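PDB 3JUR: Exo-poly-alpha-D-galacturonosidase from Thermotoga maritima, which probably hydrolyses the glycosidic links of polygalacturonate, the backbone of pectin, releasing sugar from chain ends as a family 28 glycoside hydrolase of beta-helix fold. Local coordinates for residues F105-L116 with R180-S191. Sequence-based numbering, arbitrary orientation.
Sequences FEGIELYNYSPL and RVFGKGHYLRPS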
loop_
_atom_site.group_PDB
_atom_site.type_symbol
_atom_site.label_atom_id
_atom_site.label_comp_id
_atom_site.label_asym_id
_atom_site.label_seq_id
_atom_site.Cartn_x
_atom_site.Cartn_y
_atom_site.Cartn_z
ATOM N N PHE D 105 0.756 10.605 47.521
ATOM C CA PHE D 105 1.649 11.298 46.592
ATOM C C PHE D 105 2.361 10.303 45.684
ATOM O O PHE D 105 3.126 9.459 46.150
ATOM C CB PHE D 105 2.670 12.178 47.329
ATOM C CG PHE D 105 3.435 13.118 46.422
ATOM C CD1 PHE D 105 2.989 14.419 46.214
ATOM C CD2 PHE D 105 4.597 12.695 45.770
ATOM C CE1 PHE D 105 3.689 15.289 45.385
ATOM C CE2 PHE D 105 5.302 13.555 44.934
ATOM C CZ PHE D 105 4.846 14.857 44.743
ATOM N N GLU D 106 2.098 10.420 44.387
ATOM C CA GLU D 106 2.646 9.519 43.358
ATOM C C GLU D 106 2.645 8.047 43.785
ATOM O O GLU D 106 3.669 7.354 43.714
ATOM C CB GLU D 106 4.025 10.004 42.878
ATOM C CG GLU D 106 3.947 11.340 42.125
ATOM C CD GLU D 106 5.282 11.817 41.567
ATOM O OE1 GLU D 106 6.329 11.626 42.224
ATOM O OE2 GLU D 106 5.278 12.409 40.468
ATOM N N GLY D 107 1.476 7.592 44.240
ATOM C CA GLY D 107 1.239 6.185 44.551
ATOM C C GLY D 107 1.583 5.708 45.955
ATOM O O GLY D 107 1.434 4.521 46.254
ATOM N N ILE D 108 2.043 6.610 46.819
ATOM C CA ILE D 108 2.349 6.240 48.209
ATOM C C ILE D 108 1.519 7.072 49.196
ATOM O O ILE D 108 1.486 8.304 49.110
ATOM C CB ILE D 108 3.875 6.345 48.536
ATOM C CG1 ILE D 108 4.698 5.415 47.632
ATOM C CG2 ILE D 108 4.147 6.008 50.017
ATOM C CD1 ILE D 108 6.180 5.734 47.584
ATOM N N GLU D 109 0.848 6.381 50.120
ATOM C CA GLU D 109 0.017 7.025 51.137
ATOM C C GLU D 109 0.849 7.800 52.150
ATOM O O GLU D 109 1.948 7.382 52.519
ATOM C CB GLU D 109 -0.833 5.989 51.875
ATOM C CG GLU D 109 -1.915 5.348 51.022
ATOM C CD GLU D 109 -2.915 4.558 51.845
ATOM O OE1 GLU D 109 -4.100 4.490 51.443
ATOM O OE2 GLU D 109 -2.516 4.008 52.891
ATOM N N LEU D 110 0.315 8.933 52.590
ATOM C CA LEU D 110 0.975 9.777 53.583
ATOM C C LEU D 110 -0.019 10.755 54.211
ATOM O O LEU D 110 -1.176 10.844 53.786
ATOM C CB LEU D 110 2.139 10.550 52.940
ATOM C CG LEU D 110 1.832 11.819 52.133
ATOM C CD1 LEU D 110 3.104 12.581 51.852
ATOM C CD2 LEU D 110 1.089 11.518 50.835
ATOM N N TYR D 111 0.438 11.474 55.230
ATOM C CA TYR D 111 -0.283 12.635 55.733
ATOM C C TYR D 111 0.412 13.892 55.233
ATOM O O TYR D 111 1.616 14.076 55.433
ATOM C CB TYR D 111 -0.406 12.597 57.260
ATOM C CG TYR D 111 -1.513 11.679 57.714
ATOM C CD1 TYR D 111 -2.747 12.189 58.111
ATOM C CD2 TYR D 111 -1.339 10.296 57.714
ATOM C CE1 TYR D 111 -3.778 11.339 58.519
ATOM C CE2 TYR D 111 -2.357 9.441 58.110
ATOM C CZ TYR D 111 -3.574 9.965 58.512
ATOM O OH TYR D 111 -4.580 9.108 58.907
ATOM N N ASN D 112 -0.353 14.736 54.555
ATOM C CA ASN D 112 0.186 15.892 53.853
ATOM C C ASN D 112 -0.896 16.955 53.684
ATOM O O ASN D 112 -2.037 16.755 54.109
ATOM C CB ASN D 112 0.744 15.463 52.486
ATOM C CG ASN D 112 1.566 16.554 51.806
ATOM O OD1 ASN D 112 2.239 17.357 52.460
ATOM N ND2 ASN D 112 1.519 16.577 50.480
ATOM N N TYR D 113 -0.524 18.077 53.066
ATOM C CA TYR D 113 -1.446 19.165 52.751
ATOM C C TYR D 113 -2.751 18.633 52.177
ATOM O O TYR D 113 -2.751 17.703 51.359
ATOM C CB TYR D 113 -0.803 20.140 51.752
ATOM C CG TYR D 113 0.336 20.965 52.324
ATOM C CD1 TYR D 113 0.102 21.930 53.305
ATOM C CD2 TYR D 113 1.646 20.787 51.874
ATOM C CE1 TYR D 113 1.143 22.689 53.831
ATOM C CE2 TYR D 113 2.698 21.544 52.389
ATOM C CZ TYR D 113 2.440 22.492 53.373
ATOM O OH TYR D 113 3.470 23.248 53.895
ATOM N N SER D 114 -3.860 19.221 52.616
ATOM C CA SER D 114 -5.178 18.869 52.096
ATOM C C SER D 114 -5.277 19.111 50.587
ATOM O O SER D 114 -4.819 20.145 50.096
ATOM C CB SER D 114 -6.262 19.678 52.814
ATOM O OG SER D 114 -7.539 19.441 52.239
ATOM N N PRO D 115 -5.872 18.157 49.844
ATOM C CA PRO D 115 -6.306 18.485 48.482
ATOM C C PRO D 115 -7.275 19.673 48.527
ATOM O O PRO D 115 -7.902 19.911 49.566
ATOM C CB PRO D 115 -7.029 17.218 48.034
ATOM C CG PRO D 115 -6.362 16.138 48.789
ATOM C CD PRO D 115 -6.070 16.728 50.145
ATOM N N LEU D 116 -7.389 20.407 47.419
ATOM C CA LEU D 116 -8.193 21.633 47.388
ATOM C C LEU D 116 -9.688 21.343 47.579
ATOM O O LEU D 116 -10.392 22.094 48.248
ATOM C CB LEU D 116 -7.929 22.456 46.113
ATOM C CG LEU D 116 -6.516 22.584 45.507
ATOM C CD1 LEU D 116 -6.479 23.725 44.497
ATOM C CD2 LEU D 116 -5.389 22.742 46.512
ATOM N N ARG D 180 3.895 8.823 58.626
ATOM C CA ARG D 180 4.429 9.460 57.429
ATOM C C ARG D 180 3.859 10.869 57.316
ATOM O O ARG D 180 2.987 11.136 56.483
ATOM C CB ARG D 180 4.079 8.647 56.179
ATOM C CG ARG D 180 4.574 7.218 56.193
ATOM C CD ARG D 180 4.215 6.524 54.893
ATOM N NE ARG D 180 4.258 5.071 55.019
ATOM C CZ ARG D 180 3.694 4.226 54.161
ATOM N NH1 ARG D 180 3.031 4.683 53.102
ATOM N NH2 ARG D 180 3.789 2.918 54.360
ATOM N N VAL D 181 4.361 11.765 58.159
ATOM C CA VAL D 181 3.812 13.113 58.273
ATOM C C VAL D 181 4.695 14.128 57.550
ATOM O O VAL D 181 5.881 14.263 57.857
ATOM C CB VAL D 181 3.612 13.524 59.760
ATOM C CG1 VAL D 181 3.009 14.927 59.874
ATOM C CG2 VAL D 181 2.737 12.507 60.481
ATOM N N PHE D 182 4.104 14.835 56.593
ATOM C CA PHE D 182 4.819 15.860 55.836
ATOM C C PHE D 182 4.176 17.232 56.056
ATOM O O PHE D 182 4.173 17.731 57.179
ATOM C CB PHE D 182 4.940 15.459 54.353
ATOM C CG PHE D 182 5.839 14.270 54.130
ATOM C CD1 PHE D 182 7.158 14.446 53.724
ATOM C CD2 PHE D 182 5.386 12.976 54.376
ATOM C CE1 PHE D 182 8.004 13.350 53.545
ATOM C CE2 PHE D 182 6.226 11.877 54.202
ATOM C CZ PHE D 182 7.537 12.065 53.784
ATOM N N GLY D 183 3.630 17.841 55.008
ATOM C CA GLY D 183 3.026 19.164 55.141
ATOM C C GLY D 183 4.056 20.250 55.379
ATOM O O GLY D 183 4.993 20.401 54.589
ATOM N N LYS D 184 3.879 20.989 56.477
ATOM C CA LYS D 184 4.718 22.140 56.843
ATOM C C LYS D 184 6.201 21.771 56.908
ATOM O O LYS D 184 6.588 20.822 57.600
ATOM C CB LYS D 184 4.255 22.727 58.188
ATOM C CG LYS D 184 4.720 24.150 58.483
ATOM C CD LYS D 184 4.407 24.526 59.934
ATOM C CE LYS D 184 4.338 26.035 60.145
ATOM N NZ LYS D 184 5.663 26.713 60.168
ATOM N N GLY D 185 7.019 22.528 56.180
ATOM C CA GLY D 185 8.462 22.280 56.109
ATOM C C GLY D 185 8.840 21.252 55.049
ATOM O O GLY D 185 10.013 20.912 54.896
ATOM N N HIS D 186 7.842 20.756 54.327
ATOM C CA HIS D 186 8.055 19.781 53.256
ATOM C C HIS D 186 7.387 20.247 51.973
ATOM O O HIS D 186 6.515 21.119 52.001
ATOM C CB HIS D 186 7.573 18.393 53.684
ATOM C CG HIS D 186 8.256 17.894 54.915
ATOM N ND1 HIS D 186 9.410 17.141 54.873
ATOM C CD2 HIS D 186 7.980 18.086 56.227
ATOM C CE1 HIS D 186 9.804 16.872 56.106
ATOM N NE2 HIS D 186 8.952 17.432 56.946
ATOM N N TYR D 187 7.803 19.671 50.847
ATOM C CA TYR D 187 7.488 20.255 49.543
ATOM C C TYR D 187 6.784 19.301 48.579
ATOM O O TYR D 187 7.124 19.221 47.392
ATOM C CB TYR D 187 8.751 20.894 48.943
ATOM C CG TYR D 187 9.325 21.968 49.847
ATOM C CD1 TYR D 187 8.939 23.299 49.710
ATOM C CD2 TYR D 187 10.234 21.645 50.863
ATOM C CE1 TYR D 187 9.451 24.288 50.555
ATOM C CE2 TYR D 187 10.743 22.620 51.709
ATOM C CZ TYR D 187 10.349 23.938 51.548
ATOM O OH TYR D 187 10.857 24.904 52.374
ATOM N N LEU D 188 5.787 18.593 49.106
ATOM C CA LEU D 188 4.945 17.706 48.313
ATOM C C LEU D 188 3.580 18.355 48.070
ATOM O O LEU D 188 2.778 18.502 49.005
ATOM C CB LEU D 188 4.785 16.351 49.014
ATOM C CG LEU D 188 6.067 15.606 49.424
ATOM C CD1 LEU D 188 5.730 14.399 50.291
ATOM C CD2 LEU D 188 6.885 15.184 48.199
ATOM N N ARG D 189 3.337 18.756 46.821
ATOM C CA ARG D 189 2.061 19.359 46.405
ATOM C C ARG D 189 0.871 18.422 46.625
ATOM O O ARG D 189 1.022 17.203 46.559
ATOM C CB ARG D 189 2.103 19.743 44.927
ATOM C CG ARG D 189 3.013 20.910 44.582
ATOM C CD ARG D 189 3.275 20.901 43.083
ATOM N NE ARG D 189 4.118 19.774 42.683
ATOM C CZ ARG D 189 4.116 19.218 41.471
ATOM N NH1 ARG D 189 3.304 19.661 40.514
ATOM N NH2 ARG D 189 4.928 18.203 41.217
ATOM N N PRO D 190 -0.316 18.991 46.897
ATOM C CA PRO D 190 -1.525 18.182 47.030
ATOM C C PRO D 190 -2.237 18.002 45.682
ATOM O O PRO D 190 -2.000 18.784 44.757
ATOM C CB PRO D 190 -2.383 19.020 47.972
ATOM C CG PRO D 190 -2.009 20.431 47.649
ATOM C CD PRO D 190 -0.554 20.403 47.270
ATOM N N SER D 191 -3.085 16.977 45.575
ATOM C CA SER D 191 -3.998 16.833 44.435
ATOM C C SER D 191 -5.019 17.980 44.451
ATOM O O SER D 191 -5.200 18.641 45.481
ATOM C CB SER D 191 -4.727 15.489 44.492
ATOM O OG SER D 191 -3.853 14.394 44.257
HETATM O O HOH W 1 5.978 23.362 53.225
#
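Tyr111 and Val181 form a single parallel beta bridge: Tyr111 N donates to Arg180 O (2.9 Å), and Phe182 N returns a bond to Tyr111 O (2.8 Å). It pairs a beta hairpin (103-105 with 108-112, closed by a type I' turn from Phe105 to Ile108) with the loop that leads from helix 161-173 back to the parallel beta-helix at strand 193-196.

Leu188 points its side chain toward the hairpin. Leu188 CB packs against Asn112 ND2 and, at 3.8 Å, Phe105 CD1. Beyond CG the branches part: Leu188 CD1 touches Leu110 CD1 (3.6 Å) and lies over the rim of one Phe182 ring face, while CD2 sits above the centre of the Phe105 ring, 11° off its normal, a CH-pi contact.

Asn112 uses both ends of its amide. With CG anti to the backbone N (chi1 -169°), Asn112 ND2 reaches Leu188 O in a short, nearly straight bond (2.7 Å, 174° at the hydrogen), in the amide plane but above the plane of the accepting carbonyl. Asn112 OD1 takes Gly183 N in its own carbonyl plane at 2.9 Å, so the amide's rotation is fixed from two sides. A leucine here would probably leave the buried Gly183 N and Leu188 O without these partners and let the loop from Gly183 to Leu188 shift.

Near the start of the returning strand 108-112, Arg180 NH1 bonds Glu109 O, which lies at the guanidinium edge, near its plane, with NH1 tilted from the carbonyl plane; NH1 also forms a salt bridge with Asp272. Past the strand, Gly183 CA lies 3.8 Å from the centroid of the Tyr113 ring, over its face, and Tyr113 OH holds a water (2.6 Å) that donates to His186 O.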